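Histone-lysine N-methyltransferase SETMAR (Homo sapiens, PDB 3F2K) joins a histone H3 methyltransferase to a mariner-derived, DNA-binding transposase domain, the part modelled here, and acts in double-strand break repair, replication fork restart and DNA integration. Local coordinates at residues 11-16 with 154-159; 103-108 with 142-147; 75-80 with 167-172. One frame throughout, in Å; residues are numbered along the deposited sequence.

Contact 1 (11-16 with 154-159); sequences KNRRFE and HPPYSP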
loop_
_atom_site.group_PDB
_atom_site.type_symbol
_atom_site.label_atom_id
_atom_site.label_comp_id
_atom_site.label_asym_id
_atom_site.label_seq_id
_atom_site.Cartn_x
_atom_site.Cartn_y
_atom_site.Cartn_z
ATOM N N LYS A 11 12.015 -16.950 -4.013
ATOM C CA LYS A 11 13.160 -16.266 -3.361
ATOM C C LYS A 11 14.032 -15.553 -4.361
ATOM O O LYS A 11 14.531 -14.441 -4.108
ATOM C CB LYS A 11 14.012 -17.297 -2.600
ATOM C CG LYS A 11 13.272 -17.828 -1.351
ATOM C CD LYS A 11 14.204 -18.682 -0.462
ATOM C CE LYS A 11 14.563 -19.980 -1.146
ATOM N NZ LYS A 11 15.274 -20.870 -0.136
ATOM N N ASN A 12 14.265 -16.222 -5.488
ATOM C CA ASN A 12 15.025 -15.574 -6.584
ATOM C C ASN A 12 14.400 -14.264 -7.060
ATOM O O ASN A 12 15.099 -13.274 -7.186
ATOM C CB ASN A 12 15.224 -16.549 -7.752
ATOM C CG ASN A 12 16.164 -17.690 -7.377
ATOM O OD1 ASN A 12 16.779 -17.670 -6.305
ATOM N ND2 ASN A 12 16.234 -18.705 -8.234
ATOM N N ARG A 13 13.091 -14.279 -7.322
ATOM C CA ARG A 13 12.390 -13.049 -7.687
ATOM C C ARG A 13 12.504 -11.945 -6.626
ATOM O O ARG A 13 12.710 -10.777 -6.956
ATOM C CB ARG A 13 10.906 -13.361 -7.896
ATOM C CG ARG A 13 10.133 -12.166 -8.462
ATOM C CD ARG A 13 10.568 -11.815 -9.894
ATOM N NE ARG A 13 9.736 -10.706 -10.398
ATOM C CZ ARG A 13 10.219 -9.639 -11.010
ATOM N NH1 ARG A 13 11.510 -9.565 -11.254
ATOM N NH2 ARG A 13 9.399 -8.663 -11.411
ATOM N N ARG A 14 12.323 -12.308 -5.351
ATOM C CA ARG A 14 12.486 -11.360 -4.228
ATOM C C ARG A 14 13.886 -10.794 -4.208
ATOM O O ARG A 14 14.045 -9.556 -4.061
ATOM C CB ARG A 14 12.177 -11.984 -2.840
ATOM C CG ARG A 14 10.697 -12.394 -2.701
ATOM C CD ARG A 14 10.450 -13.285 -1.460
ATOM N NE ARG A 14 11.124 -12.764 -0.264
ATOM C CZ ARG A 14 10.623 -11.880 0.605
ATOM N NH1 ARG A 14 9.436 -11.251 0.373
ATOM N NH2 ARG A 14 11.376 -11.545 1.662
ATOM N N PHE A 15 14.874 -11.656 -4.419
ATOM C CA PHE A 15 16.265 -11.202 -4.338
ATOM C C PHE A 15 16.523 -10.252 -5.510
ATOM O O PHE A 15 17.084 -9.199 -5.298
ATOM C CB PHE A 15 17.226 -12.383 -4.383
ATOM C CG PHE A 15 18.691 -12.003 -4.316
ATOM C CD1 PHE A 15 19.401 -12.224 -3.143
ATOM C CD2 PHE A 15 19.351 -11.451 -5.424
ATOM C CE1 PHE A 15 20.765 -11.870 -3.028
ATOM C CE2 PHE A 15 20.720 -11.079 -5.351
ATOM C CZ PHE A 15 21.449 -11.330 -4.161
ATOM N N GLU A 16 16.088 -10.638 -6.715
ATOM C CA GLU A 16 16.324 -9.885 -7.944
ATOM C C GLU A 16 15.715 -8.488 -7.803
ATOM O O GLU A 16 16.412 -7.460 -7.975
ATOM C CB GLU A 16 15.741 -10.692 -9.141
ATOM C CG GLU A 16 15.973 -10.169 -10.629
ATOM C CD GLU A 16 15.169 -11.003 -11.754
ATOM O OE1 GLU A 16 14.065 -11.594 -11.512
ATOM O OE2 GLU A 16 15.636 -11.045 -12.940
ATOM N N HIS A 154 7.313 -5.588 -8.139
ATOM C CA HIS A 154 7.025 -6.126 -6.780
ATOM C C HIS A 154 6.958 -7.649 -6.849
ATOM O O HIS A 154 6.261 -8.184 -7.708
ATOM C CB HIS A 154 5.668 -5.639 -6.262
ATOM C CG HIS A 154 5.464 -5.975 -4.811
ATOM N ND1 HIS A 154 4.659 -7.012 -4.389
ATOM C CD2 HIS A 154 6.057 -5.483 -3.705
ATOM C CE1 HIS A 154 4.706 -7.088 -3.064
ATOM N NE2 HIS A 154 5.550 -6.178 -2.626
ATOM N N PRO A 155 7.757 -8.350 -6.010
ATOM C CA PRO A 155 7.742 -9.816 -6.107
ATOM C C PRO A 155 6.566 -10.457 -5.392
ATOM O O PRO A 155 6.101 -9.937 -4.363
ATOM C CB PRO A 155 9.063 -10.235 -5.402
ATOM C CG PRO A 155 9.371 -9.117 -4.386
ATOM C CD PRO A 155 8.745 -7.834 -5.044
ATOM N N PRO A 156 6.039 -11.566 -5.927
ATOM C CA PRO A 156 4.928 -12.227 -5.299
ATOM C C PRO A 156 5.271 -12.666 -3.868
ATOM O O PRO A 156 6.447 -12.778 -3.518
ATOM C CB PRO A 156 4.657 -13.425 -6.246
ATOM C CG PRO A 156 5.138 -12.854 -7.612
ATOM C CD PRO A 156 6.368 -12.143 -7.246
ATOM N N TYR A 157 4.230 -12.890 -3.063
ATOM C CA TYR A 157 4.363 -13.371 -1.702
ATOM C C TYR A 157 5.263 -12.551 -0.840
ATOM O O TYR A 157 6.037 -13.103 -0.065
ATOM C CB TYR A 157 4.777 -14.860 -1.728
ATOM C CG TYR A 157 3.769 -15.680 -2.469
ATOM C CD1 TYR A 157 2.529 -15.969 -1.896
ATOM C CD2 TYR A 157 4.027 -16.128 -3.769
ATOM C CE1 TYR A 157 1.573 -16.727 -2.595
ATOM C CE2 TYR A 157 3.075 -16.860 -4.480
ATOM C CZ TYR A 157 1.875 -17.164 -3.882
ATOM O OH TYR A 157 0.950 -17.904 -4.578
ATOM N N SER A 158 5.197 -11.225 -0.995
ATOM C CA SER A 158 6.140 -10.359 -0.290
ATOM C C SER A 158 5.395 -9.164 0.422
ATOM O O SER A 158 5.672 -8.009 0.118
ATOM C CB SER A 158 7.176 -9.808 -1.325
ATOM O OG SER A 158 7.805 -10.871 -2.028
ATOM N N PRO A 159 4.494 -9.451 1.408
ATOM C CA PRO A 159 3.850 -8.375 2.191
ATOM C C PRO A 159 4.898 -7.673 3.062
ATOM O O PRO A 159 4.719 -6.547 3.454
ATOM C CB PRO A 159 2.802 -9.140 3.052
ATOM C CG PRO A 159 3.402 -10.556 3.221
ATOM C CD PRO A 159 4.044 -10.792 1.845
HETATM O O HOH W 1 7.259 -8.585 -10.302
#

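Contact 2 (103-108 with 142-147); sequences QEIDEM and QKLNEL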
loop_
_atom_site.group_PDB
_atom_site.type_symbol
_atom_site.label_atom_id
_atom_site.label_comp_id
_atom_site.label_asym_id
_atom_site.label_seq_id
_atom_site.Cartn_x
_atom_site.Cartn_y
_atom_site.Cartn_z
ATOM N N GLN A 103 -11.218 3.283 -11.252
ATOM C CA GLN A 103 -11.963 4.456 -10.789
ATOM C C GLN A 103 -11.369 4.959 -9.479
ATOM O O GLN A 103 -11.241 6.165 -9.265
ATOM C CB GLN A 103 -13.448 4.126 -10.637
ATOM C CG GLN A 103 -14.099 3.931 -11.997
ATOM C CD GLN A 103 -13.854 5.151 -12.933
ATOM O OE1 GLN A 103 -13.329 5.012 -14.060
ATOM N NE2 GLN A 103 -14.167 6.355 -12.426
ATOM N N GLU A 104 -10.913 4.033 -8.632
ATOM C CA GLU A 104 -10.275 4.421 -7.380
ATOM C C GLU A 104 -8.949 5.138 -7.605
ATOM O O GLU A 104 -8.631 6.115 -6.897
ATOM C CB GLU A 104 -10.071 3.171 -6.517
ATOM C CG GLU A 104 -11.431 2.714 -5.848
ATOM C CD GLU A 104 -12.103 3.754 -4.904
ATOM O OE1 GLU A 104 -11.435 4.464 -4.123
ATOM O OE2 GLU A 104 -13.362 3.833 -4.909
ATOM N N ILE A 105 -8.163 4.645 -8.550
ATOM C CA ILE A 105 -6.858 5.277 -8.920
ATOM C C ILE A 105 -7.114 6.693 -9.448
ATOM O O ILE A 105 -6.442 7.637 -9.062
ATOM C CB ILE A 105 -6.173 4.443 -9.991
ATOM C CG1 ILE A 105 -5.602 3.147 -9.381
ATOM C CG2 ILE A 105 -5.047 5.201 -10.710
ATOM C CD1 ILE A 105 -5.111 2.183 -10.514
ATOM N N ASP A 106 -8.116 6.840 -10.301
ATOM C CA ASP A 106 -8.491 8.204 -10.786
ATOM C C ASP A 106 -8.822 9.141 -9.614
ATOM O O ASP A 106 -8.359 10.303 -9.598
ATOM C CB ASP A 106 -9.676 8.099 -11.738
ATOM C CG ASP A 106 -9.728 9.202 -12.711
ATOM O OD1 ASP A 106 -10.085 10.338 -12.287
ATOM O OD2 ASP A 106 -9.518 8.924 -13.892
ATOM N N GLU A 107 -9.617 8.678 -8.650
ATOM C CA GLU A 107 -10.033 9.530 -7.506
ATOM C C GLU A 107 -8.802 9.832 -6.661
ATOM O O GLU A 107 -8.616 10.994 -6.267
ATOM C CB GLU A 107 -11.089 8.827 -6.649
ATOM C CG GLU A 107 -11.682 9.736 -5.560
ATOM C CD GLU A 107 -12.795 9.091 -4.742
ATOM O OE1 GLU A 107 -13.344 8.053 -5.168
ATOM O OE2 GLU A 107 -13.118 9.663 -3.656
HETATM N N MSE A 108 -8.023 8.786 -6.363
HETATM C CA MSE A 108 -6.747 8.975 -5.594
HETATM C C MSE A 108 -5.833 10.033 -6.271
HETATM O O MSE A 108 -5.249 10.874 -5.568
HETATM C CB MSE A 108 -5.984 7.682 -5.461
HETATM C CG MSE A 108 -4.548 7.864 -4.738
HETATM SE SE MSE A 108 -3.214 8.258 -5.895
HETATM C CE MSE A 108 -3.284 6.740 -7.141
ATOM N N GLN A 142 -4.310 0.564 -18.256
ATOM C CA GLN A 142 -4.527 1.769 -19.072
ATOM C C GLN A 142 -4.701 3.071 -18.233
ATOM O O GLN A 142 -4.192 4.107 -18.616
ATOM C CB GLN A 142 -5.698 1.578 -20.012
ATOM C CG GLN A 142 -5.682 2.730 -21.072
ATOM C CD GLN A 142 -6.822 2.647 -22.038
ATOM O OE1 GLN A 142 -8.004 2.853 -21.685
ATOM N NE2 GLN A 142 -6.487 2.354 -23.267
ATOM N N LYS A 143 -5.384 2.998 -17.114
ATOM C CA LYS A 143 -5.580 4.161 -16.278
ATOM C C LYS A 143 -4.228 4.679 -15.793
ATOM O O LYS A 143 -3.971 5.878 -15.773
ATOM C CB LYS A 143 -6.458 3.780 -15.098
ATOM C CG LYS A 143 -6.796 4.986 -14.147
ATOM C CD LYS A 143 -7.417 6.141 -14.915
ATOM C CE LYS A 143 -8.777 5.777 -15.468
ATOM N NZ LYS A 143 -9.439 7.079 -15.894
ATOM N N LEU A 144 -3.397 3.746 -15.340
ATOM C CA LEU A 144 -2.058 4.084 -14.876
ATOM C C LEU A 144 -1.280 4.724 -16.013
ATOM O O LEU A 144 -0.708 5.813 -15.805
ATOM C CB LEU A 144 -1.303 2.867 -14.300
ATOM C CG LEU A 144 -1.971 2.505 -12.920
ATOM C CD1 LEU A 144 -1.460 1.103 -12.447
ATOM C CD2 LEU A 144 -1.814 3.552 -11.771
ATOM N N ASN A 145 -1.327 4.138 -17.210
ATOM C CA ASN A 145 -0.577 4.712 -18.307
ATOM C C ASN A 145 -1.100 6.160 -18.615
ATOM O O ASN A 145 -0.301 7.104 -18.781
ATOM C CB ASN A 145 -0.631 3.790 -19.534
ATOM C CG ASN A 145 0.025 4.423 -20.773
ATOM O OD1 ASN A 145 -0.687 4.919 -21.682
ATOM N ND2 ASN A 145 1.346 4.411 -20.819
ATOM N N GLU A 146 -2.411 6.317 -18.666
ATOM C CA GLU A 146 -3.058 7.575 -18.983
ATOM C C GLU A 146 -2.793 8.675 -17.984
ATOM O O GLU A 146 -2.595 9.808 -18.406
ATOM C CB GLU A 146 -4.561 7.389 -19.156
ATOM C CG GLU A 146 -4.863 6.565 -20.348
ATOM C CD GLU A 146 -6.365 6.510 -20.620
ATOM O OE1 GLU A 146 -7.125 6.861 -19.708
ATOM O OE2 GLU A 146 -6.772 6.084 -21.728
ATOM N N LEU A 147 -2.633 8.330 -16.709
ATOM C CA LEU A 147 -2.373 9.350 -15.717
ATOM C C LEU A 147 -0.915 9.584 -15.464
ATOM O O LEU A 147 -0.585 10.452 -14.647
ATOM C CB LEU A 147 -3.086 9.014 -14.410
ATOM C CG LEU A 147 -4.618 8.948 -14.419
ATOM C CD1 LEU A 147 -5.050 8.563 -13.052
ATOM C CD2 LEU A 147 -5.254 10.379 -14.796
HETATM O O HOH W 2 -11.973 6.654 -16.628
#

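Contact 3 (75-80 with 167-172); sequences VTIWWS and HVFKHL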
loop_
_atom_site.group_PDB
_atom_site.type_symbol
_atom_site.label_atom_id
_atom_site.label_comp_id
_atom_site.label_asym_id
_atom_site.label_seq_id
_atom_site.Cartn_x
_atom_site.Cartn_y
_atom_site.Cartn_z
ATOM N N VAL A 75 -11.076 -2.163 3.433
ATOM C CA VAL A 75 -10.541 -0.796 3.245
ATOM C C VAL A 75 -9.351 -0.888 2.283
ATOM O O VAL A 75 -8.642 -1.928 2.209
ATOM C CB VAL A 75 -10.174 -0.115 4.608
ATOM C CG1 VAL A 75 -8.987 -0.843 5.319
ATOM C CG2 VAL A 75 -9.878 1.426 4.436
ATOM N N THR A 76 -9.149 0.180 1.528
ATOM C CA THR A 76 -8.004 0.368 0.661
ATOM C C THR A 76 -7.485 1.763 1.099
ATOM O O THR A 76 -8.251 2.729 1.283
ATOM C CB THR A 76 -8.383 0.304 -0.842
ATOM O OG1 THR A 76 -9.114 -0.919 -1.103
ATOM C CG2 THR A 76 -7.104 0.355 -1.708
ATOM N N ILE A 77 -6.199 1.809 1.367
ATOM C CA ILE A 77 -5.515 3.046 1.734
ATOM C C ILE A 77 -4.373 3.309 0.757
ATOM O O ILE A 77 -3.596 2.403 0.379
ATOM C CB ILE A 77 -5.006 3.031 3.209
ATOM C CG1 ILE A 77 -4.421 4.423 3.585
ATOM C CG2 ILE A 77 -4.023 1.910 3.436
ATOM C CD1 ILE A 77 -3.969 4.563 5.045
ATOM N N TRP A 78 -4.264 4.567 0.363
ATOM C CA TRP A 78 -3.287 5.038 -0.537
ATOM C C TRP A 78 -2.504 6.159 0.147
ATOM O O TRP A 78 -3.082 7.114 0.655
ATOM C CB TRP A 78 -3.978 5.671 -1.787
ATOM C CG TRP A 78 -4.984 4.758 -2.507
ATOM C CD1 TRP A 78 -6.263 4.450 -2.112
ATOM C CD2 TRP A 78 -4.769 4.103 -3.712
ATOM N NE1 TRP A 78 -6.864 3.653 -3.018
ATOM C CE2 TRP A 78 -5.952 3.397 -4.014
ATOM C CE3 TRP A 78 -3.659 4.014 -4.589
ATOM C CZ2 TRP A 78 -6.068 2.595 -5.133
ATOM C CZ3 TRP A 78 -3.769 3.222 -5.679
ATOM C CH2 TRP A 78 -4.983 2.550 -5.975
ATOM N N TRP A 79 -1.189 6.122 -0.002
ATOM C CA TRP A 79 -0.327 7.099 0.700
ATOM C C TRP A 79 1.095 7.181 0.141
ATOM O O TRP A 79 1.572 6.295 -0.591
ATOM C CB TRP A 79 -0.285 6.746 2.193
ATOM C CG TRP A 79 0.161 5.353 2.453
ATOM C CD1 TRP A 79 -0.561 4.196 2.310
ATOM C CD2 TRP A 79 1.446 4.980 2.968
ATOM N NE1 TRP A 79 0.190 3.114 2.737
ATOM C CE2 TRP A 79 1.426 3.568 3.156
ATOM C CE3 TRP A 79 2.580 5.713 3.336
ATOM C CZ2 TRP A 79 2.558 2.839 3.636
ATOM C CZ3 TRP A 79 3.719 5.019 3.861
ATOM C CH2 TRP A 79 3.690 3.567 3.977
ATOM N N SER A 80 1.790 8.270 0.490
ATOM C CA SER A 80 3.197 8.411 0.164
ATOM C C SER A 80 3.977 8.849 1.442
ATOM O O SER A 80 3.378 9.080 2.521
ATOM C CB SER A 80 3.331 9.481 -0.891
ATOM O OG SER A 80 2.898 10.690 -0.286
ATOM N N HIS A 167 3.825 -1.657 7.562
ATOM C CA HIS A 167 3.823 -0.432 8.361
ATOM C C HIS A 167 2.410 -0.030 8.776
ATOM O O HIS A 167 2.036 -0.153 9.976
ATOM C CB HIS A 167 4.488 0.740 7.588
ATOM C CG HIS A 167 4.658 1.962 8.431
ATOM N ND1 HIS A 167 5.407 1.935 9.597
ATOM C CD2 HIS A 167 4.218 3.242 8.277
ATOM C CE1 HIS A 167 5.362 3.149 10.159
ATOM N NE2 HIS A 167 4.667 3.957 9.363
ATOM N N VAL A 168 1.609 0.462 7.834
ATOM C CA VAL A 168 0.274 0.972 8.222
ATOM C C VAL A 168 -0.586 -0.102 8.876
ATOM O O VAL A 168 -1.160 0.101 9.969
ATOM C CB VAL A 168 -0.473 1.703 7.001
ATOM C CG1 VAL A 168 -1.820 2.224 7.445
ATOM C CG2 VAL A 168 0.416 2.859 6.419
ATOM N N PHE A 169 -0.662 -1.288 8.242
ATOM C CA PHE A 169 -1.527 -2.322 8.757
ATOM C C PHE A 169 -1.070 -2.898 10.100
ATOM O O PHE A 169 -1.888 -3.288 10.903
ATOM C CB PHE A 169 -1.791 -3.441 7.693
ATOM C CG PHE A 169 -2.710 -2.964 6.513
ATOM C CD1 PHE A 169 -3.481 -1.815 6.644
ATOM C CD2 PHE A 169 -2.791 -3.662 5.309
ATOM C CE1 PHE A 169 -4.287 -1.352 5.587
ATOM C CE2 PHE A 169 -3.639 -3.191 4.234
ATOM C CZ PHE A 169 -4.349 -2.051 4.395
ATOM N N LYS A 170 0.236 -2.962 10.298
ATOM C CA LYS A 170 0.791 -3.401 11.566
ATOM C C LYS A 170 0.305 -2.504 12.702
ATOM O O LYS A 170 -0.264 -2.987 13.711
ATOM C CB LYS A 170 2.311 -3.400 11.467
ATOM C CG LYS A 170 3.055 -3.512 12.794
ATOM C CD LYS A 170 4.545 -3.419 12.612
ATOM C CE LYS A 170 5.030 -2.108 11.981
ATOM N NZ LYS A 170 6.502 -2.262 11.488
ATOM N N HIS A 171 0.445 -1.210 12.507
ATOM C CA HIS A 171 -0.022 -0.233 13.486
ATOM C C HIS A 171 -1.563 -0.183 13.631
ATOM O O HIS A 171 -2.117 -0.024 14.765
ATOM C CB HIS A 171 0.523 1.119 13.153
ATOM C CG HIS A 171 1.989 1.236 13.411
ATOM N ND1 HIS A 171 2.508 1.278 14.687
ATOM C CD2 HIS A 171 3.051 1.223 12.575
ATOM C CE1 HIS A 171 3.826 1.348 14.628
ATOM N NE2 HIS A 171 4.186 1.297 13.356
ATOM N N LEU A 172 -2.258 -0.401 12.522
ATOM C CA LEU A 172 -3.733 -0.511 12.570
ATOM C C LEU A 172 -4.169 -1.747 13.373
ATOM O O LEU A 172 -5.073 -1.604 14.202
ATOM C CB LEU A 172 -4.328 -0.596 11.165
ATOM C CG LEU A 172 -5.881 -0.711 11.060
ATOM C CD1 LEU A 172 -6.585 0.577 11.647
ATOM C CD2 LEU A 172 -6.215 -0.870 9.560
#

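Contact 1 (11-16 with 154-159)
Pro-155 lies across the stems of two successive arginines of the helix. Its CB lies 3.8 Å from CA of Arg-14 and equally close to CG of Arg-13, and the aliphatic part of each arginine crosses the proline ring at about a right angle. From there the two side chains part. Arg-13 bends at chi2 (67°) and sends its guanidinium to Glu-16, a salt bridge within the helix, while its NH2 reaches the carbonyl O of His-154 through water 1. Arg-14 bends at chi3 (45°), so that NH1 donates almost in the guanidinium plane to OG of Ser-158, at 2.9 Å and 152°. That hydroxyl OG also lies 2.8 Å from O of Pro-156 and 3.0 Å from O of Pro-155. The rest of the guanidinium is taken up by a salt bridge to Asp-160 and by the carbonyls of Gly-222 and Ser-223. With an alanine here in place of Arg-14, these bonds would go, and the loop would probably be anchored less firmly to the helix. Tyr-157, Ser-158 and Pro-159 open the YSPDL signature of mariner transposases, the loop leading into helix 163-176, with the Ser-158 side chain about 10 Å from the bound magnesium.

Contact 2 (103-108 with 142-147)
Lys-143 spans the gap between two helix segments that run nearly the same way, their axes 25° apart and 9.9 Å from each other at closest approach. Its CB points at helix 103-108, and with CG anti to the backbone N the chain sets off directly across. CG rests 3.9 Å from the CG2 methyl of Ile-105, the two side chains sliding past each other in opposite directions. Two successive bends, chi2 at 55° and chi3 at 66°, then turn the chain off the apolar floor. CD and CE both pass 3.6 Å from OD2 of Asp-106. At the tip, NZ forms a salt bridge at 2.7 Å with that same oxygen, OD2 of Asp-106, which accepts through its anti lone pair; NZ also gives a second hydrogen bond to water 2, which is linked only weakly to OE1 of Gln-103. The charged pair thus roofs an apolar layer: CG2 of Ile-105 meets CD2 of Leu-144 at 3.8 Å, its CD1 touches the same leucine, and CD1 of Leu-147 fits against Ile-105 CG2 and the backbone at CA of Asp-106. Tyr-149 packs on Leu-144 from the following loop. Here two helices, one following strand 83-89 and the other in the connection between strands 126-128 and 150-151, lie side by side, the first packed on the sheet through Trp-78, a pairing consistent with the RNase H-like catalytic fold of DDE/D transposases.

Contact 3 (75-80 with 167-172)
Val-168 is the knob of this interface, and its two methyls part to fill the hollow between Ile-77 and Trp-79. With CG1 anti to the backbone N (chi1 -179°), that methyl meets CD1 of Ile-77 tip to tip at 4.0 Å. The other, CG2, presses on the indole at its CE2-CZ2 bond, 3.5 Å from both atoms of Trp-79. The indole stands in the crowded position between the backbone N and the carbonyl carbon (chi1 56°), and a hydrogen bond from its NE1 to Thr-164 helps fix its turn. Beyond the tryptophan's far corner, CD2 of His-167 lies 4.3 Å from CH2 of Trp-79, while its NE2 is held by the carbonyl of Phe-202. On the other flank Phe-169 slides past Ile-77, whose CG2 branch comes within 3.9 Å of CE1 of Phe-169. No hydrogen bond crosses between the segments; the fit is entirely one of shape, and every residue that touches is buried. Phe-169 also comes within about 4 Å, side chain to side chain, of the magnesium ligand Asp-38. The helix segment crosses the strand segment at 127°, with Phe-191 and Phe-194 of helix 184-196 filling in alongside, strands 34-43 and 83-89 flanking strand 72-80, and Trp-78 directed to the sheet's opposite face, where helix 98-115 packs.

How the contacts relate
From the N terminus, helix 8-27 supplies the first half of contact 1, whose partner loop arrives only after the whole five-strand sheet has been laid down. Strand 72-80 then opens contact 3, and helix 98-115 opens contact 2, which helix 140-147 soon closes. Contact 2 therefore falls within the spans of both others. Contact 1 closes next, at 154-159, and contact 3 last, at 167-172, so these two cross. Contacts 2 and 3 touch through strand 72-80: Trp-78 packs against Ile-105 and Met-108 on one face of the sheet, while its neighbours in the strand hold helix 163-176 on the other. Contact 1 ties the N-terminal helix to the loop entering that helix.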